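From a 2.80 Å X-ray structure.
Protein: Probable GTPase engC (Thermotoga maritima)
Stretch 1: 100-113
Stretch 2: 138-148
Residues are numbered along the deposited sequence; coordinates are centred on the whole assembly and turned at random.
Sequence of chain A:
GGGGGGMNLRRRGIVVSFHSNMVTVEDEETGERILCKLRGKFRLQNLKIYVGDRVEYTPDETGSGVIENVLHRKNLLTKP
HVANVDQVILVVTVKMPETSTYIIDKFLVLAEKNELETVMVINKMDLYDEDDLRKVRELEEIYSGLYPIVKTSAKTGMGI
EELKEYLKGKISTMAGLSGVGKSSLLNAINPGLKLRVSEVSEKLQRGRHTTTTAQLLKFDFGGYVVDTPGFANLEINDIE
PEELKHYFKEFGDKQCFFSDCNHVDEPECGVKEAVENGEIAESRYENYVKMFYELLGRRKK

Stretch 1 (100-113) STYIIDKFLVLAEK
Stretch 2 (138-148) ELEEIYSGLYP

Which polar interactions tie the two stretches together? The strongest is a hydrogen bond from Y143 OH to D105 OD1, very short at 2.3 Å, a value to be read with some caution at 2.80 Å resolution. D105 (chi1 -66°, m; chi2 -25°) has a CA-to-CB bond that runs sideways, yet its carboxylate ends nearer the partner and lies at the edge of the Y143 ring, close to the ring plane, where the hydroxyl can reach it. The second oxygen, D105 OD2, is 3.3 Å from Y143 OH, but its angle is too poor for a hydrogen bond. The other link is weak: Y147 OH donates to E112 OE2 at 3.1 Å, again at the ring edge. E112 reaches it with chi1 -133°, between wells, chi2 75° (p) and chi3 178°.

How does the backbone bring these groups within reach? Residues 101-113 form a helix with phi/psi mostly near -62/-42 and regular i to i+4 hydrogen bonds, such as I104 N to S100 O at 3.0 Å and E112 N to L108 O at 2.8 Å. S100 caps its start: in the p rotamer, with phi/psi -81/149, its OG accepts from I103 N at 3.0 Å. The second helix enters from earlier in the chain and runs through 138-143 in roughly the same direction, its axis inclined 36° to the first (signed crossing angle -36°) with a closest approach of 12.7 Å. Large side chains span this wide gap. In register, T101 CA lies 8.3 Å from L139 CA, D105 CA lies 9.9 Å from Y143 CA, and L108 CA lies 9.6 Å from Y147 CA.

What surrounds the ring of Y143? The CA-to-CB bond of Y143 points toward the first helix; with chi1 -58° (m) and chi2 94° its side chain is a knob in a hole formed by T101, I104, D105 and L108. I104 CG2 lies 3.6 Å from Y143 CZ, and L108 CD1 lies 3.4 Å from Y143 CE2; both methyls approach obliquely. The pocket is mixed: I104 and L108 give methyls, D105 the acceptor, and T101 O lies 3.6 Å from Y143 OH. I104 (m, t) also packs its CD1 3.7 Å from L139 CD2, while T101 CG2 meets I142 CD1 more loosely at 4.2 Å.

How does the contact continue beyond Y143? Y147 N bonds to Y143 O at 3.0 Å, and L146 N to the same oxygen at 3.1 Å. Y147 itself is extended, with phi/psi -156/158, and its CA-to-CB bond points toward the first helix, with chi1 -59° (m) and chi2 -76°. L108 (chi1 -67°, m; chi2 171°, t) serves both tyrosines: its CD1 is 3.6 Å from Y147 CE2, while its CD2 sits over one face of that ring, 3.9 Å from the centroid and 19° off the normal, a CH-pi contact. In all, 379 Å² is buried, counting both sides.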

# COMPACT_ATOMS: atom_id res chain seq x y z
N SER A 100 3.87 -13.39 -10.18
CA SER A 100 3.61 -14.67 -9.54
C SER A 100 2.71 -14.45 -8.34
O SER A 100 2.79 -13.40 -7.69
CB SER A 100 4.91 -15.29 -9.06
OG SER A 100 5.38 -14.57 -7.92
N THR A 101 1.88 -15.43 -8.01
CA THR A 101 1.01 -15.29 -6.85
C THR A 101 1.88 -15.07 -5.62
O THR A 101 1.49 -14.37 -4.69
CB THR A 101 0.14 -16.54 -6.61
OG1 THR A 101 0.99 -17.68 -6.39
CG2 THR A 101 -0.77 -16.80 -7.81
N TYR A 102 3.07 -15.66 -5.62
CA TYR A 102 3.98 -15.50 -4.49
C TYR A 102 4.30 -14.02 -4.23
O TYR A 102 4.20 -13.55 -3.09
CB TYR A 102 5.28 -16.27 -4.72
CG TYR A 102 6.32 -16.00 -3.67
CD1 TYR A 102 6.29 -16.66 -2.44
CD2 TYR A 102 7.33 -15.06 -3.88
CE1 TYR A 102 7.23 -16.40 -1.45
CE2 TYR A 102 8.27 -14.78 -2.90
CZ TYR A 102 8.22 -15.45 -1.69
OH TYR A 102 9.15 -15.19 -0.71
N ILE A 103 4.68 -13.30 -5.28
CA ILE A 103 4.97 -11.88 -5.15
C ILE A 103 3.71 -11.17 -4.69
O ILE A 103 3.77 -10.33 -3.80
CB ILE A 103 5.46 -11.26 -6.49
CG1 ILE A 103 6.99 -11.30 -6.54
CG2 ILE A 103 4.96 -9.82 -6.64
CD1 ILE A 103 7.55 -12.69 -6.46
N ILE A 104 2.58 -11.52 -5.30
CA ILE A 104 1.30 -10.92 -4.93
C ILE A 104 0.98 -11.09 -3.44
O ILE A 104 0.53 -10.14 -2.78
CB ILE A 104 0.13 -11.52 -5.72
CG1 ILE A 104 0.25 -11.21 -7.20
CG2 ILE A 104 -1.17 -10.95 -5.22
CD1 ILE A 104 -0.90 -11.74 -8.01
N ASP A 105 1.20 -12.29 -2.91
CA ASP A 105 0.89 -12.54 -1.51
C ASP A 105 1.87 -11.86 -0.56
O ASP A 105 1.53 -11.54 0.58
CB ASP A 105 0.83 -14.05 -1.23
CG ASP A 105 -0.33 -14.71 -1.96
OD1 ASP A 105 -1.33 -13.99 -2.26
OD2 ASP A 105 -0.25 -15.93 -2.22
N LYS A 106 3.10 -11.64 -1.03
CA LYS A 106 4.09 -10.98 -0.19
C LYS A 106 3.66 -9.52 -0.08
O LYS A 106 3.78 -8.89 0.98
CB LYS A 106 5.47 -11.11 -0.80
CG LYS A 106 6.51 -10.28 -0.10
CD LYS A 106 7.89 -10.83 -0.30
CE LYS A 106 8.03 -12.17 0.39
NZ LYS A 106 9.44 -12.66 0.30
N PHE A 107 3.13 -8.99 -1.18
CA PHE A 107 2.66 -7.61 -1.20
C PHE A 107 1.47 -7.47 -0.25
O PHE A 107 1.43 -6.53 0.56
CB PHE A 107 2.25 -7.21 -2.61
CG PHE A 107 3.35 -6.54 -3.37
CD1 PHE A 107 3.62 -6.89 -4.68
CD2 PHE A 107 4.12 -5.55 -2.76
CE1 PHE A 107 4.66 -6.27 -5.39
CE2 PHE A 107 5.15 -4.92 -3.45
CZ PHE A 107 5.43 -5.28 -4.78
N LEU A 108 0.52 -8.40 -0.37
CA LEU A 108 -0.66 -8.38 0.49
C LEU A 108 -0.24 -8.53 1.95
O LEU A 108 -0.75 -7.82 2.82
CB LEU A 108 -1.63 -9.50 0.09
CG LEU A 108 -2.28 -9.32 -1.28
CD1 LEU A 108 -3.03 -10.58 -1.66
CD2 LEU A 108 -3.22 -8.12 -1.26
N VAL A 109 0.69 -9.43 2.23
CA VAL A 109 1.16 -9.63 3.60
C VAL A 109 1.64 -8.28 4.14
O VAL A 109 1.29 -7.89 5.25
CB VAL A 109 2.31 -10.65 3.67
CG1 VAL A 109 2.97 -10.61 5.04
CG2 VAL A 109 1.78 -12.05 3.41
N LEU A 110 2.43 -7.57 3.34
CA LEU A 110 2.94 -6.26 3.72
C LEU A 110 1.83 -5.22 3.95
O LEU A 110 1.86 -4.45 4.91
CB LEU A 110 3.91 -5.73 2.65
CG LEU A 110 5.29 -6.37 2.68
CD1 LEU A 110 6.06 -5.93 1.45
CD2 LEU A 110 6.03 -6.01 3.95
N ALA A 111 0.86 -5.20 3.05
CA ALA A 111 -0.25 -4.26 3.16
C ALA A 111 -1.06 -4.55 4.42
O ALA A 111 -1.52 -3.62 5.12
CB ALA A 111 -1.15 -4.37 1.93
N GLU A 112 -1.24 -5.83 4.71
CA GLU A 112 -1.99 -6.22 5.89
C GLU A 112 -1.19 -5.86 7.14
O GLU A 112 -1.72 -5.29 8.10
CB GLU A 112 -2.29 -7.72 5.85
CG GLU A 112 -3.73 -8.09 6.17
CD GLU A 112 -4.69 -7.78 5.03
OE1 GLU A 112 -5.90 -8.07 5.17
OE2 GLU A 112 -4.24 -7.26 3.98
N LYS A 113 0.10 -6.18 7.13
CA LYS A 113 0.92 -5.87 8.28
C LYS A 113 0.84 -4.40 8.66
O LYS A 113 0.81 -4.07 9.85
CB LYS A 113 2.37 -6.24 8.02
CG LYS A 113 3.24 -5.86 9.18
CD LYS A 113 4.70 -6.13 8.96
CE LYS A 113 5.47 -5.76 10.23
NZ LYS A 113 4.83 -6.36 11.47
N GLU A 138 -8.14 -16.90 -13.14
CA GLU A 138 -7.54 -17.68 -12.06
C GLU A 138 -7.15 -16.78 -10.90
O GLU A 138 -7.08 -17.21 -9.75
CB GLU A 138 -6.30 -18.43 -12.54
CG GLU A 138 -6.57 -19.43 -13.63
CD GLU A 138 -5.44 -20.42 -13.77
OE1 GLU A 138 -4.32 -19.97 -14.07
OE2 GLU A 138 -5.67 -21.64 -13.57
N LEU A 139 -6.87 -15.52 -11.22
CA LEU A 139 -6.49 -14.56 -10.21
C LEU A 139 -7.75 -14.16 -9.47
O LEU A 139 -7.77 -14.08 -8.24
CB LEU A 139 -5.82 -13.34 -10.86
CG LEU A 139 -4.34 -13.52 -11.21
CD1 LEU A 139 -3.92 -12.38 -12.12
CD2 LEU A 139 -3.47 -13.56 -9.95
N GLU A 140 -8.81 -13.92 -10.23
CA GLU A 140 -10.08 -13.55 -9.64
C GLU A 140 -10.50 -14.77 -8.81
O GLU A 140 -10.94 -14.65 -7.66
CB GLU A 140 -11.10 -13.26 -10.74
CG GLU A 140 -10.54 -12.35 -11.80
CD GLU A 140 -11.56 -11.86 -12.80
OE1 GLU A 140 -12.25 -12.70 -13.43
OE2 GLU A 140 -11.66 -10.63 -12.97
N GLU A 141 -10.33 -15.95 -9.38
CA GLU A 141 -10.67 -17.19 -8.70
C GLU A 141 -9.99 -17.31 -7.32
O GLU A 141 -10.53 -17.94 -6.41
CB GLU A 141 -10.26 -18.37 -9.58
CG GLU A 141 -11.06 -19.63 -9.32
CD GLU A 141 -12.55 -19.35 -9.29
OE1 GLU A 141 -13.13 -19.00 -10.35
OE2 GLU A 141 -13.11 -19.46 -8.18
N ILE A 142 -8.82 -16.70 -7.16
CA ILE A 142 -8.09 -16.76 -5.91
C ILE A 142 -8.37 -15.58 -5.01
O ILE A 142 -8.67 -15.75 -3.83
CB ILE A 142 -6.56 -16.77 -6.11
CG1 ILE A 142 -6.12 -18.04 -6.83
CG2 ILE A 142 -5.84 -16.64 -4.75
CD1 ILE A 142 -4.63 -18.18 -6.90
N TYR A 143 -8.26 -14.38 -5.56
CA TYR A 143 -8.43 -13.20 -4.75
C TYR A 143 -9.79 -12.53 -4.76
O TYR A 143 -10.02 -11.57 -4.02
CB TYR A 143 -7.35 -12.19 -5.13
CG TYR A 143 -5.96 -12.74 -4.96
CD1 TYR A 143 -5.28 -13.33 -6.02
CD2 TYR A 143 -5.32 -12.69 -3.73
CE1 TYR A 143 -4.00 -13.85 -5.86
CE2 TYR A 143 -4.04 -13.21 -3.55
CZ TYR A 143 -3.38 -13.78 -4.61
OH TYR A 143 -2.10 -14.26 -4.43
N SER A 144 -10.70 -13.03 -5.59
CA SER A 144 -12.03 -12.43 -5.65
C SER A 144 -12.66 -12.23 -4.26
O SER A 144 -13.08 -11.13 -3.90
CB SER A 144 -12.95 -13.31 -6.51
OG SER A 144 -14.20 -12.69 -6.73
N GLY A 145 -12.69 -13.30 -3.47
CA GLY A 145 -13.30 -13.21 -2.15
C GLY A 145 -12.46 -12.66 -1.02
O GLY A 145 -12.93 -12.66 0.13
N LEU A 146 -11.25 -12.20 -1.30
CA LEU A 146 -10.38 -11.67 -0.25
C LEU A 146 -10.10 -10.19 -0.42
O LEU A 146 -9.75 -9.50 0.54
CB LEU A 146 -9.05 -12.43 -0.24
CG LEU A 146 -9.13 -13.96 -0.17
CD1 LEU A 146 -7.73 -14.57 -0.33
CD2 LEU A 146 -9.74 -14.38 1.14
N TYR A 147 -10.25 -9.69 -1.65
CA TYR A 147 -9.99 -8.28 -1.95
C TYR A 147 -10.74 -7.82 -3.18
O TYR A 147 -11.14 -8.62 -4.03
CB TYR A 147 -8.51 -8.05 -2.22
CG TYR A 147 -7.61 -8.42 -1.09
CD1 TYR A 147 -7.51 -7.61 0.03
CD2 TYR A 147 -6.91 -9.62 -1.10
CE1 TYR A 147 -6.74 -7.98 1.12
CE2 TYR A 147 -6.14 -10.01 -0.01
CZ TYR A 147 -6.06 -9.18 1.09
OH TYR A 147 -5.33 -9.54 2.19
N PRO A 148 -10.95 -6.51 -3.29
CA PRO A 148 -11.65 -5.93 -4.44
C PRO A 148 -10.70 -6.05 -5.62
O PRO A 148 -9.50 -5.82 -5.47
CB PRO A 148 -11.82 -4.46 -4.05
CG PRO A 148 -11.63 -4.45 -2.55
CD PRO A 148 -10.60 -5.49 -2.28